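Local coordinates for beta sliding clamp (Borrelia burgdorferi, PDB 6DJ8), which probably forms a ring-shaped head-to-tail homodimer around DNA, tethering DNA polymerases and other proteins to it and making them processive, at residues I26-G31 with L228-S233; S43-E48 with L54-T59. One frame throughout, in Å; residues are numbered along the deposited sequence. Where two conformers were deposited one is given.

Contact 1: I26-G31 with L228-S233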
# COMPACT_ATOMS: atom_id res chain seq x y z
N ILE A 26 0.21 -19.72 -10.69
CA ILE A 26 -0.69 -19.78 -9.55
C ILE A 26 -1.23 -18.39 -9.23
O ILE A 26 -2.41 -18.22 -8.90
CB ILE A 26 0.03 -20.37 -8.31
CG1 ILE A 26 0.32 -21.85 -8.48
CG2 ILE A 26 -0.82 -20.18 -7.09
CD1 ILE A 26 1.41 -22.30 -7.46
N GLU A 27 -0.37 -17.38 -9.26
CA GLU A 27 -0.81 -16.01 -9.01
C GLU A 27 -1.92 -15.62 -9.98
O GLU A 27 -2.93 -15.05 -9.57
CB GLU A 27 0.39 -15.05 -9.12
CG GLU A 27 0.14 -13.63 -8.65
CD GLU A 27 -0.46 -12.76 -9.74
OE1 GLU A 27 -0.27 -13.09 -10.94
OE2 GLU A 27 -1.12 -11.76 -9.41
N LYS A 28 -1.76 -15.96 -11.26
CA LYS A 28 -2.79 -15.67 -12.25
C LYS A 28 -4.06 -16.44 -11.95
O LYS A 28 -5.14 -15.84 -11.86
CB LYS A 28 -2.27 -16.01 -13.65
CG LYS A 28 -1.22 -15.03 -14.16
CD LYS A 28 -0.54 -15.57 -15.40
CE LYS A 28 0.58 -14.64 -15.86
NZ LYS A 28 1.11 -15.01 -17.20
N ALA A 29 -3.95 -17.76 -11.75
CA ALA A 29 -5.14 -18.59 -11.60
C ALA A 29 -5.96 -18.17 -10.38
O ALA A 29 -7.19 -18.16 -10.43
CB ALA A 29 -4.75 -20.08 -11.48
N LYS A 30 -5.29 -17.82 -9.29
CA LYS A 30 -6.05 -17.50 -8.09
C LYS A 30 -6.64 -16.11 -8.15
O LYS A 30 -7.37 -15.73 -7.23
CB LYS A 30 -5.16 -17.67 -6.84
CG LYS A 30 -4.33 -16.47 -6.48
CD LYS A 30 -3.31 -16.84 -5.39
CE LYS A 30 -3.25 -15.78 -4.30
NZ LYS A 30 -2.97 -14.42 -4.82
N GLY A 31 -6.40 -15.37 -9.23
CA GLY A 31 -6.96 -14.04 -9.34
C GLY A 31 -8.47 -14.02 -9.26
O GLY A 31 -9.05 -13.05 -8.74
N LEU A 228 -8.71 -10.89 -17.72
CA LEU A 228 -7.96 -11.09 -18.95
C LEU A 228 -6.85 -10.07 -19.11
O LEU A 228 -5.77 -10.39 -19.63
CB LEU A 228 -8.92 -10.97 -20.14
CG LEU A 228 -9.72 -12.21 -20.49
CD1 LEU A 228 -10.78 -11.83 -21.48
CD2 LEU A 228 -8.76 -13.20 -21.09
N LYS A 229 -7.11 -8.81 -18.75
CA LYS A 229 -6.10 -7.80 -19.02
C LYS A 229 -4.85 -8.05 -18.19
O LYS A 229 -3.76 -7.65 -18.61
CB LYS A 229 -6.66 -6.39 -18.80
CG LYS A 229 -7.24 -6.06 -17.44
CD LYS A 229 -7.76 -4.62 -17.47
CE LYS A 229 -8.86 -4.36 -16.46
NZ LYS A 229 -9.57 -3.08 -16.76
N HIS A 230 -4.96 -8.75 -17.07
CA HIS A 230 -3.80 -9.22 -16.31
C HIS A 230 -3.13 -10.42 -16.97
O HIS A 230 -1.93 -10.66 -16.73
CB HIS A 230 -4.23 -9.55 -14.88
CG HIS A 230 -3.13 -10.10 -14.02
ND1 HIS A 230 -1.88 -9.52 -13.94
CD2 HIS A 230 -3.10 -11.18 -13.20
CE1 HIS A 230 -1.13 -10.22 -13.11
NE2 HIS A 230 -1.84 -11.23 -12.65
N LEU A 231 -3.85 -11.20 -17.79
CA LEU A 231 -3.28 -12.43 -18.35
C LEU A 231 -2.59 -12.22 -19.69
O LEU A 231 -1.60 -12.90 -19.98
CB LEU A 231 -4.37 -13.48 -18.55
CG LEU A 231 -5.15 -13.94 -17.32
CD1 LEU A 231 -6.21 -14.90 -17.73
CD2 LEU A 231 -4.21 -14.61 -16.36
N MET A 232 -3.07 -11.29 -20.50
CA MET A 232 -2.61 -11.21 -21.87
C MET A 232 -1.29 -10.45 -21.98
O MET A 232 -1.18 -9.30 -21.53
CB MET A 232 -3.67 -10.56 -22.74
CG MET A 232 -4.71 -11.56 -23.20
SD MET A 232 -5.95 -10.76 -24.20
CE MET A 232 -4.94 -9.60 -25.01
N SER A 233 -0.31 -11.11 -22.59
CA SER A 233 1.02 -10.54 -22.74
C SER A 233 1.03 -9.33 -23.66
O SER A 233 1.84 -8.42 -23.48
CB SER A 233 1.98 -11.61 -23.26
OG SER A 233 1.63 -11.99 -24.59
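With CG anti to the backbone N in both residues (chi1 -170° in E27), the carboxylate of E27 and the imidazole of H230 reach each other between the ends of the two helices; the E27 chain then bends at chi2, -86°, which brings its end nearer to the ring. NE2 of H230 donates to OE1 of E27 over 3.0 Å, and the N-H points to the oxygen at 160°. OE1 lies at the ring edge, practically in the imidazole plane, and accepts the hydrogen bond through its syn lone pair, while carboxylate and ring stand almost perpendicular. The direction of the bond implies an N-H on NE2, leaves the state of ND1 undetermined, and would help hold the ring's rotation.

The two helices, 19-29 and 223-231, belong to the N-terminal and central clamp domains, and the pairing bridges them; the segments lie 197 residues apart at their closest ends. Beneath the polar pair the contact is apolar: CD2 of L231 sits 3.6 Å from CB of K28 and 3.7 Å from CG of K28, touching the start of the lysine chain. K28 runs extended beyond CG, and its NZ hydrogen-bonds the hydroxyl of Y254, at the start of strand 254-259. L231 also packs on F251 and I256, of strands 246-251 and 254-259, in the sheet that runs on into the N-terminal domain.

Contact 2: S43-E48 with L54-T59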
# COMPACT_ATOMS: atom_id res chain seq x y z
N SER A 43 -12.09 -22.04 -2.45
CA SER A 43 -10.86 -21.29 -2.26
C SER A 43 -9.66 -22.05 -2.79
O SER A 43 -8.52 -21.58 -2.66
CB SER A 43 -10.67 -20.96 -0.77
OG SER A 43 -11.66 -20.03 -0.34
N ALA A 44 -9.88 -23.21 -3.38
CA ALA A 44 -8.82 -24.08 -3.85
C ALA A 44 -8.64 -23.94 -5.35
O ALA A 44 -9.48 -23.39 -6.07
CB ALA A 44 -9.15 -25.54 -3.52
N LEU A 45 -7.52 -24.45 -5.84
CA LEU A 45 -7.37 -24.68 -7.27
C LEU A 45 -7.08 -26.16 -7.51
O LEU A 45 -6.68 -26.90 -6.59
CB LEU A 45 -6.29 -23.79 -7.87
CG LEU A 45 -4.93 -23.76 -7.19
CD1 LEU A 45 -4.15 -24.95 -7.62
CD2 LEU A 45 -4.17 -22.48 -7.53
N LEU A 46 -7.30 -26.60 -8.74
CA LEU A 46 -7.14 -28.00 -9.10
C LEU A 46 -5.94 -28.08 -10.03
O LEU A 46 -5.90 -27.40 -11.05
CB LEU A 46 -8.40 -28.55 -9.77
CG LEU A 46 -8.28 -29.95 -10.38
CD1 LEU A 46 -8.09 -30.99 -9.30
CD2 LEU A 46 -9.53 -30.30 -11.23
N ILE A 47 -4.94 -28.87 -9.65
CA ILE A 47 -3.78 -29.09 -10.51
C ILE A 47 -3.80 -30.53 -10.97
O ILE A 47 -4.15 -31.44 -10.20
CB ILE A 47 -2.44 -28.74 -9.83
CG1 ILE A 47 -2.13 -29.70 -8.70
CG2 ILE A 47 -2.42 -27.29 -9.38
CD1 ILE A 47 -0.71 -30.20 -8.74
N GLU A 48 -3.47 -30.73 -12.24
CA GLU A 48 -3.48 -32.06 -12.82
C GLU A 48 -2.15 -32.29 -13.52
O GLU A 48 -1.71 -31.45 -14.31
CB GLU A 48 -4.63 -32.25 -13.81
CG GLU A 48 -4.41 -33.44 -14.71
CD GLU A 48 -5.60 -33.75 -15.61
OE1 GLU A 48 -6.38 -32.82 -15.93
OE2 GLU A 48 -5.76 -34.93 -15.99
N LEU A 54 1.49 -29.84 -16.68
CA LEU A 54 0.69 -29.53 -15.51
C LEU A 54 -0.49 -28.66 -15.93
O LEU A 54 -0.29 -27.60 -16.53
CB LEU A 54 1.53 -28.80 -14.47
CG LEU A 54 0.82 -28.58 -13.14
CD1 LEU A 54 0.74 -29.89 -12.36
CD2 LEU A 54 1.50 -27.48 -12.34
N ILE A 55 -1.70 -29.08 -15.59
CA ILE A 55 -2.90 -28.29 -15.87
C ILE A 55 -3.36 -27.68 -14.56
O ILE A 55 -3.61 -28.41 -13.59
CB ILE A 55 -4.02 -29.14 -16.49
CG1 ILE A 55 -3.54 -29.90 -17.72
CG2 ILE A 55 -5.17 -28.24 -16.81
CD1 ILE A 55 -2.84 -29.07 -18.73
N ILE A 56 -3.46 -26.36 -14.52
CA ILE A 56 -3.95 -25.64 -13.35
C ILE A 56 -5.33 -25.09 -13.68
O ILE A 56 -5.50 -24.41 -14.70
CB ILE A 56 -2.98 -24.51 -12.96
CG1 ILE A 56 -1.64 -25.10 -12.51
CG2 ILE A 56 -3.56 -23.63 -11.84
CD1 ILE A 56 -0.53 -24.09 -12.51
N LYS A 57 -6.31 -25.41 -12.85
CA LYS A 57 -7.68 -24.94 -13.04
C LYS A 57 -8.14 -24.15 -11.82
O LYS A 57 -7.80 -24.50 -10.68
CB LYS A 57 -8.66 -26.08 -13.31
CG LYS A 57 -8.45 -26.79 -14.65
CD LYS A 57 -9.48 -27.92 -14.82
CE LYS A 57 -9.08 -28.90 -15.92
NZ LYS A 57 -10.07 -30.04 -16.07
N SER A 58 -8.89 -23.09 -12.07
CA SER A 58 -9.54 -22.34 -11.01
C SER A 58 -10.90 -21.90 -11.51
O SER A 58 -11.14 -21.84 -12.72
CB SER A 58 -8.71 -21.14 -10.56
OG SER A 58 -8.57 -20.21 -11.61
N THR A 59 -11.81 -21.62 -10.59
CA THR A 59 -13.11 -21.10 -10.99
C THR A 59 -13.68 -20.28 -9.85
O THR A 59 -13.34 -20.49 -8.69
CB THR A 59 -14.09 -22.21 -11.36
OG1 THR A 59 -15.34 -21.63 -11.77
CG2 THR A 59 -14.32 -23.15 -10.16
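The flat groups that meet between L46 and K57, and between E48 and I55, are peptide units joined by N-H and C=O, while side chains occupy the two faces of the sheet. This is the antiparallel beta hairpin of strands 44-50 and 53-59 in the N-terminal domain, and the short segments run at 165° to each other. L46 with K57 and E48 with I55 are hydrogen-bonded pairs, and I47 with I56 between them is a non-hydrogen-bonded one. The bond from K57 N to L46 O is 2.7 Å long, and the return bond from L46 N to K57 O is 2.9 Å. In the E48-I55 pair both bonds, from E48 N to I55 O and from I55 N to E48 O, measure 2.7 Å.

One face carries I47 and I56, with CG2 of I47 resting 3.9 Å from CG1 of I56. CD1 of I47 meets CD1 of L54 at the same separation. Helix 19-29 packs against L54 and I56 through I22 and E25. L46, E48, I55 and K57 point to the other face. There K57 extends its chain so that NZ bonds Y142 O and N141 OD1. The 4.6 Å between K57 NZ and E48 OE1 is too long for a salt bridge, though the opposite charges may still attract weakly; E48 also has long, weak ion pairs with K78 and K50. Between the paired strands, CA of I47 approaches O of I55 at 3.2 Å, a CA-H...O contact with 142° at the hydrogen.

In the fold
Helix 19-29 connects the two contacts: its end meets the central domain in contact 1 and also lies against the hairpin of contact 2. The centres are 13 Å apart, and atoms of the two sets touch directly. O of A29 and OG of S58 are 2.7 Å apart, a probable hydrogen bond at the helix end, while CB of A29 packs 3.8 Å from CG2 of I56. One turn earlier, CG2 of I26 lies 4.1 Å from CD2 of L45. Along the chain, contact 2 is nested within the loop closed by contact 1, so a local hairpin and a junction between domains share one helix.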